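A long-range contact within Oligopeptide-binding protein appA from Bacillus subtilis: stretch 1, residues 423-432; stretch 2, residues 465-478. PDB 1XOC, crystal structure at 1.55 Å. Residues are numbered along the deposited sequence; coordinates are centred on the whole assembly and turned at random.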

# COMPACT_ATOMS: atom_id res chain seq x y z
N THR A 423 -5.82 1.47 -7.12
CA THR A 423 -5.94 1.83 -8.54
C THR A 423 -7.29 2.44 -8.87
O THR A 423 -7.47 3.03 -9.93
CB THR A 423 -5.68 0.61 -9.49
OG1 THR A 423 -6.59 -0.44 -9.18
CG2 THR A 423 -4.28 0.07 -9.32
N PHE A 424 -8.26 2.24 -7.98
CA PHE A 424 -9.55 2.91 -8.06
C PHE A 424 -9.56 3.99 -7.01
O PHE A 424 -9.46 3.73 -5.82
CB PHE A 424 -10.70 1.94 -7.82
CG PHE A 424 -12.04 2.57 -7.96
CD1 PHE A 424 -12.51 2.92 -9.20
CD2 PHE A 424 -12.83 2.83 -6.84
CE1 PHE A 424 -13.77 3.52 -9.36
CE2 PHE A 424 -14.08 3.43 -7.00
CZ PHE A 424 -14.54 3.77 -8.25
N PRO A 425 -9.65 5.25 -7.45
CA PRO A 425 -9.43 6.37 -6.54
C PRO A 425 -10.62 6.61 -5.62
O PRO A 425 -11.67 7.04 -6.08
CB PRO A 425 -9.21 7.54 -7.51
CG PRO A 425 -10.06 7.19 -8.67
CD PRO A 425 -9.94 5.70 -8.82
N ASP A 426 -10.46 6.30 -4.34
CA ASP A 426 -11.51 6.54 -3.32
C ASP A 426 -10.80 6.64 -1.95
O ASP A 426 -10.18 5.66 -1.46
CB ASP A 426 -12.62 5.44 -3.36
CG ASP A 426 -13.76 5.68 -2.32
OD1 ASP A 426 -14.81 4.96 -2.34
OD2 ASP A 426 -13.62 6.62 -1.50
N GLN A 427 -10.90 7.84 -1.36
CA GLN A 427 -10.22 8.22 -0.12
C GLN A 427 -10.94 7.73 1.13
O GLN A 427 -10.43 7.90 2.24
CB GLN A 427 -10.16 9.75 -0.03
CG GLN A 427 -9.46 10.44 -1.18
CD GLN A 427 -8.11 9.90 -1.42
OE1 GLN A 427 -7.77 9.53 -2.56
NE2 GLN A 427 -7.33 9.79 -0.35
N TYR A 428 -12.13 7.17 0.97
CA TYR A 428 -12.94 6.69 2.08
C TYR A 428 -12.14 5.72 2.98
O TYR A 428 -12.21 5.81 4.20
CB TYR A 428 -14.18 6.01 1.52
CG TYR A 428 -15.12 5.41 2.53
CD1 TYR A 428 -16.26 6.07 2.95
CD2 TYR A 428 -14.89 4.12 3.02
CE1 TYR A 428 -17.13 5.48 3.86
CE2 TYR A 428 -15.75 3.54 3.91
CZ TYR A 428 -16.86 4.22 4.34
OH TYR A 428 -17.72 3.61 5.23
N ASP A 429 -11.39 4.80 2.37
CA ASP A 429 -10.72 3.74 3.12
C ASP A 429 -9.73 4.31 4.12
O ASP A 429 -9.49 3.71 5.17
CB ASP A 429 -10.00 2.75 2.17
CG ASP A 429 -10.95 1.83 1.42
OD1 ASP A 429 -12.17 1.85 1.70
OD2 ASP A 429 -10.48 1.04 0.52
N ILE A 430 -9.14 5.45 3.79
CA ILE A 430 -8.06 6.04 4.57
C ILE A 430 -8.51 7.21 5.46
O ILE A 430 -7.97 7.38 6.54
CB ILE A 430 -6.91 6.50 3.61
CG1 ILE A 430 -6.27 5.26 2.94
CG2 ILE A 430 -5.87 7.31 4.34
CD1 ILE A 430 -5.26 5.62 1.82
N PHE A 431 -9.48 7.99 5.02
CA PHE A 431 -9.86 9.24 5.71
C PHE A 431 -11.27 9.31 6.29
O PHE A 431 -11.57 10.23 7.08
CB PHE A 431 -9.62 10.44 4.81
CG PHE A 431 -8.17 10.65 4.42
CD1 PHE A 431 -7.22 11.00 5.37
CD2 PHE A 431 -7.75 10.48 3.11
CE1 PHE A 431 -5.88 11.19 5.00
CE2 PHE A 431 -6.40 10.66 2.76
CZ PHE A 431 -5.49 11.04 3.72
N HIS A 432 -12.17 8.41 5.92
CA HIS A 432 -13.50 8.42 6.55
C HIS A 432 -13.38 7.99 8.04
O HIS A 432 -12.66 7.06 8.36
CB HIS A 432 -14.47 7.54 5.78
CG HIS A 432 -15.89 7.76 6.18
ND1 HIS A 432 -16.78 8.52 5.44
CD2 HIS A 432 -16.59 7.29 7.24
CE1 HIS A 432 -17.95 8.51 6.04
NE2 HIS A 432 -17.87 7.79 7.14
N GLN A 465 -18.54 13.42 -13.08
CA GLN A 465 -19.30 13.87 -11.91
C GLN A 465 -18.57 13.47 -10.63
O GLN A 465 -18.50 14.25 -9.68
CB GLN A 465 -20.70 13.26 -11.91
CG GLN A 465 -21.56 13.71 -13.09
CD GLN A 465 -22.88 12.95 -13.21
OE1 GLN A 465 -23.66 13.19 -14.14
NE2 GLN A 465 -23.15 12.04 -12.26
N TYR A 466 -18.03 12.26 -10.63
CA TYR A 466 -17.23 11.75 -9.51
C TYR A 466 -16.01 12.64 -9.24
O TYR A 466 -15.79 13.08 -8.11
CB TYR A 466 -16.77 10.33 -9.81
CG TYR A 466 -16.09 9.60 -8.68
CD1 TYR A 466 -16.83 8.98 -7.68
CD2 TYR A 466 -14.71 9.48 -8.64
CE1 TYR A 466 -16.21 8.27 -6.65
CE2 TYR A 466 -14.08 8.79 -7.61
CZ TYR A 466 -14.84 8.19 -6.63
OH TYR A 466 -14.25 7.48 -5.60
N SER A 467 -15.22 12.88 -10.27
CA SER A 467 -14.03 13.71 -10.15
C SER A 467 -14.39 15.14 -9.72
O SER A 467 -13.65 15.79 -9.00
CB SER A 467 -13.27 13.74 -11.49
OG SER A 467 -12.83 12.44 -11.85
N LYS A 468 -15.54 15.64 -10.17
CA LYS A 468 -15.92 17.01 -9.84
C LYS A 468 -16.25 17.13 -8.36
O LYS A 468 -15.81 18.05 -7.70
CB LYS A 468 -17.10 17.46 -10.69
CG LYS A 468 -17.39 18.97 -10.65
CD LYS A 468 -16.46 19.75 -11.58
CE LYS A 468 -16.27 21.21 -11.17
NZ LYS A 468 -14.83 21.65 -11.33
N GLU A 469 -17.02 16.18 -7.85
CA GLU A 469 -17.36 16.16 -6.42
C GLU A 469 -16.13 15.88 -5.56
O GLU A 469 -16.04 16.35 -4.42
CB GLU A 469 -18.46 15.13 -6.14
CG GLU A 469 -19.86 15.67 -6.46
CD GLU A 469 -20.40 16.61 -5.39
OE1 GLU A 469 -20.18 16.31 -4.19
OE2 GLU A 469 -21.05 17.63 -5.74
N TYR A 470 -15.18 15.12 -6.10
CA TYR A 470 -13.93 14.86 -5.38
C TYR A 470 -13.06 16.09 -5.21
O TYR A 470 -12.25 16.13 -4.29
CB TYR A 470 -13.15 13.66 -5.96
CG TYR A 470 -13.15 12.51 -4.98
CD1 TYR A 470 -14.13 11.53 -5.02
CD2 TYR A 470 -12.22 12.46 -3.96
CE1 TYR A 470 -14.17 10.50 -4.08
CE2 TYR A 470 -12.25 11.45 -3.02
CZ TYR A 470 -13.22 10.46 -3.08
OH TYR A 470 -13.26 9.43 -2.13
N GLU A 471 -13.21 17.11 -6.04
CA GLU A 471 -12.48 18.36 -5.80
C GLU A 471 -12.75 18.91 -4.38
O GLU A 471 -11.84 19.38 -3.69
CB GLU A 471 -12.86 19.42 -6.84
CG GLU A 471 -12.34 19.13 -8.24
CD GLU A 471 -12.88 20.10 -9.30
OE1 GLU A 471 -13.63 21.06 -8.96
OE2 GLU A 471 -12.56 19.89 -10.50
N GLN A 472 -14.01 18.83 -3.94
CA GLN A 472 -14.38 19.27 -2.60
C GLN A 472 -13.74 18.43 -1.51
O GLN A 472 -13.39 18.95 -0.46
CB GLN A 472 -15.89 19.20 -2.41
CG GLN A 472 -16.66 20.12 -3.29
CD GLN A 472 -18.14 20.05 -2.99
OE1 GLN A 472 -18.56 20.28 -1.86
NE2 GLN A 472 -18.94 19.73 -4.01
N ILE A 473 -13.62 17.13 -1.73
CA ILE A 473 -13.02 16.23 -0.74
C ILE A 473 -11.53 16.55 -0.60
O ILE A 473 -11.01 16.69 0.51
CB ILE A 473 -13.24 14.75 -1.12
CG1 ILE A 473 -14.71 14.39 -0.96
CG2 ILE A 473 -12.41 13.83 -0.23
CD1 ILE A 473 -15.14 13.10 -1.68
N TYR A 474 -10.84 16.68 -1.73
CA TYR A 474 -9.45 17.12 -1.72
C TYR A 474 -9.24 18.44 -0.99
O TYR A 474 -8.29 18.57 -0.22
CB TYR A 474 -8.95 17.24 -3.15
CG TYR A 474 -8.84 15.93 -3.89
CD1 TYR A 474 -9.14 15.86 -5.23
CD2 TYR A 474 -8.40 14.76 -3.25
CE1 TYR A 474 -9.03 14.68 -5.92
CE2 TYR A 474 -8.29 13.58 -3.93
CZ TYR A 474 -8.59 13.55 -5.26
OH TYR A 474 -8.49 12.40 -5.95
N GLN A 475 -10.10 19.42 -1.23
CA GLN A 475 -10.02 20.69 -0.50
C GLN A 475 -10.07 20.49 1.00
O GLN A 475 -9.29 21.09 1.73
CB GLN A 475 -11.14 21.65 -0.90
CG GLN A 475 -10.94 22.30 -2.25
CD GLN A 475 -9.83 23.33 -2.27
OE1 GLN A 475 -9.42 23.77 -3.34
NE2 GLN A 475 -9.34 23.73 -1.10
N LYS A 476 -11.01 19.68 1.47
CA LYS A 476 -11.18 19.48 2.91
C LYS A 476 -9.98 18.75 3.51
O LYS A 476 -9.49 19.13 4.57
CB LYS A 476 -12.48 18.74 3.22
CG LYS A 476 -13.72 19.60 2.95
CD LYS A 476 -14.95 19.11 3.70
CE LYS A 476 -16.12 20.08 3.55
NZ LYS A 476 -15.91 21.40 4.23
N ILE A 477 -9.51 17.71 2.85
CA ILE A 477 -8.34 16.98 3.35
C ILE A 477 -7.10 17.88 3.36
O ILE A 477 -6.35 17.93 4.34
CB ILE A 477 -8.09 15.68 2.55
CG1 ILE A 477 -9.27 14.74 2.77
CG2 ILE A 477 -6.77 15.00 2.96
CD1 ILE A 477 -9.36 13.60 1.82
N ALA A 478 -6.89 18.61 2.28
CA ALA A 478 -5.79 19.58 2.22
C ALA A 478 -5.88 20.62 3.33
O ALA A 478 -4.92 20.86 4.04
CB ALA A 478 -5.73 20.24 0.86
O HOH W 1 -15.57 8.25 -1.61
O HOH W 2 -16.33 5.19 -4.75

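Two tyrosine hydroxyls from one helix reach the backbone of a loop and bond to it in opposite senses. Tyr466 OH donates to Pro425 O at 2.7 Å. Tyr470 OH accepts from Gln427 N at 2.9 Å, with an N-H...O angle of 152°. A phenol can do both, since its oxygen carries one proton and also lone pairs. The two tyrosines lie one helical turn apart, so both point toward the loop.

Stretch 2 lies in a helix that runs on past both its ends. Phe424 to Asp426 are extended loop, and the chain then turns into a short helix that includes residues 428-431. The backbones stay well apart. The CA atoms of Asp426 and Tyr470 are 8.9 Å apart, and those of Phe431 and Ile477 are 8.2 Å apart. Side chains therefore fill the gap, and the contact buries 386 Å² in total.

Asp426 lies where the loop turns into the helix. Asp426 OD2 accepts from Tyr428 N at 2.9 Å, a capping bond that satisfies an amide with no helical carbonyl to pair with. Asp426 OD2 also lies 2.9 Å from Tyr470 OH. The Tyr470 hydroxyl thus sits beside the cap as well as accepting from the next residue's amide.

Two waters extend this polar cluster. Water 1 donates to Asp426 OD2 at 2.5 Å and is hydrogen-bonded to Tyr470 OH at 2.6 Å. Water 2 donates to Asp426 OD1 at 2.9 Å and to Tyr466 OH at 3.2 Å. Each water links the aspartate to one of the two tyrosines.

Gln427 points toward the helix and is the residue of stretch 1 most covered by the contact. Gln427 CG meets the edge of the Tyr470 ring, 3.5 Å from Tyr470 CE2. Gln427 OE1 lies near the plane of the Tyr474 ring, 4.3 Å from Tyr474 CE2. The aliphatic part of the side chain also reaches Ile477, with Gln427 CB 4.3 Å from Ile477 CD1.

Beyond Gln427 the contact becomes apolar. Phe431 and Ile477 point toward each other's stretch, and Phe431 CD2 comes within 3.7 Å of Ile477 CD1. Ile477 CG2 lies over one face of the phenylalanine ring. Such packing needs no directional bond; it depends on close fit and on keeping both side chains from solvent. At the other end, Pro425 CG makes a looser apolar contact with Tyr466 CE2 at 4.5 Å.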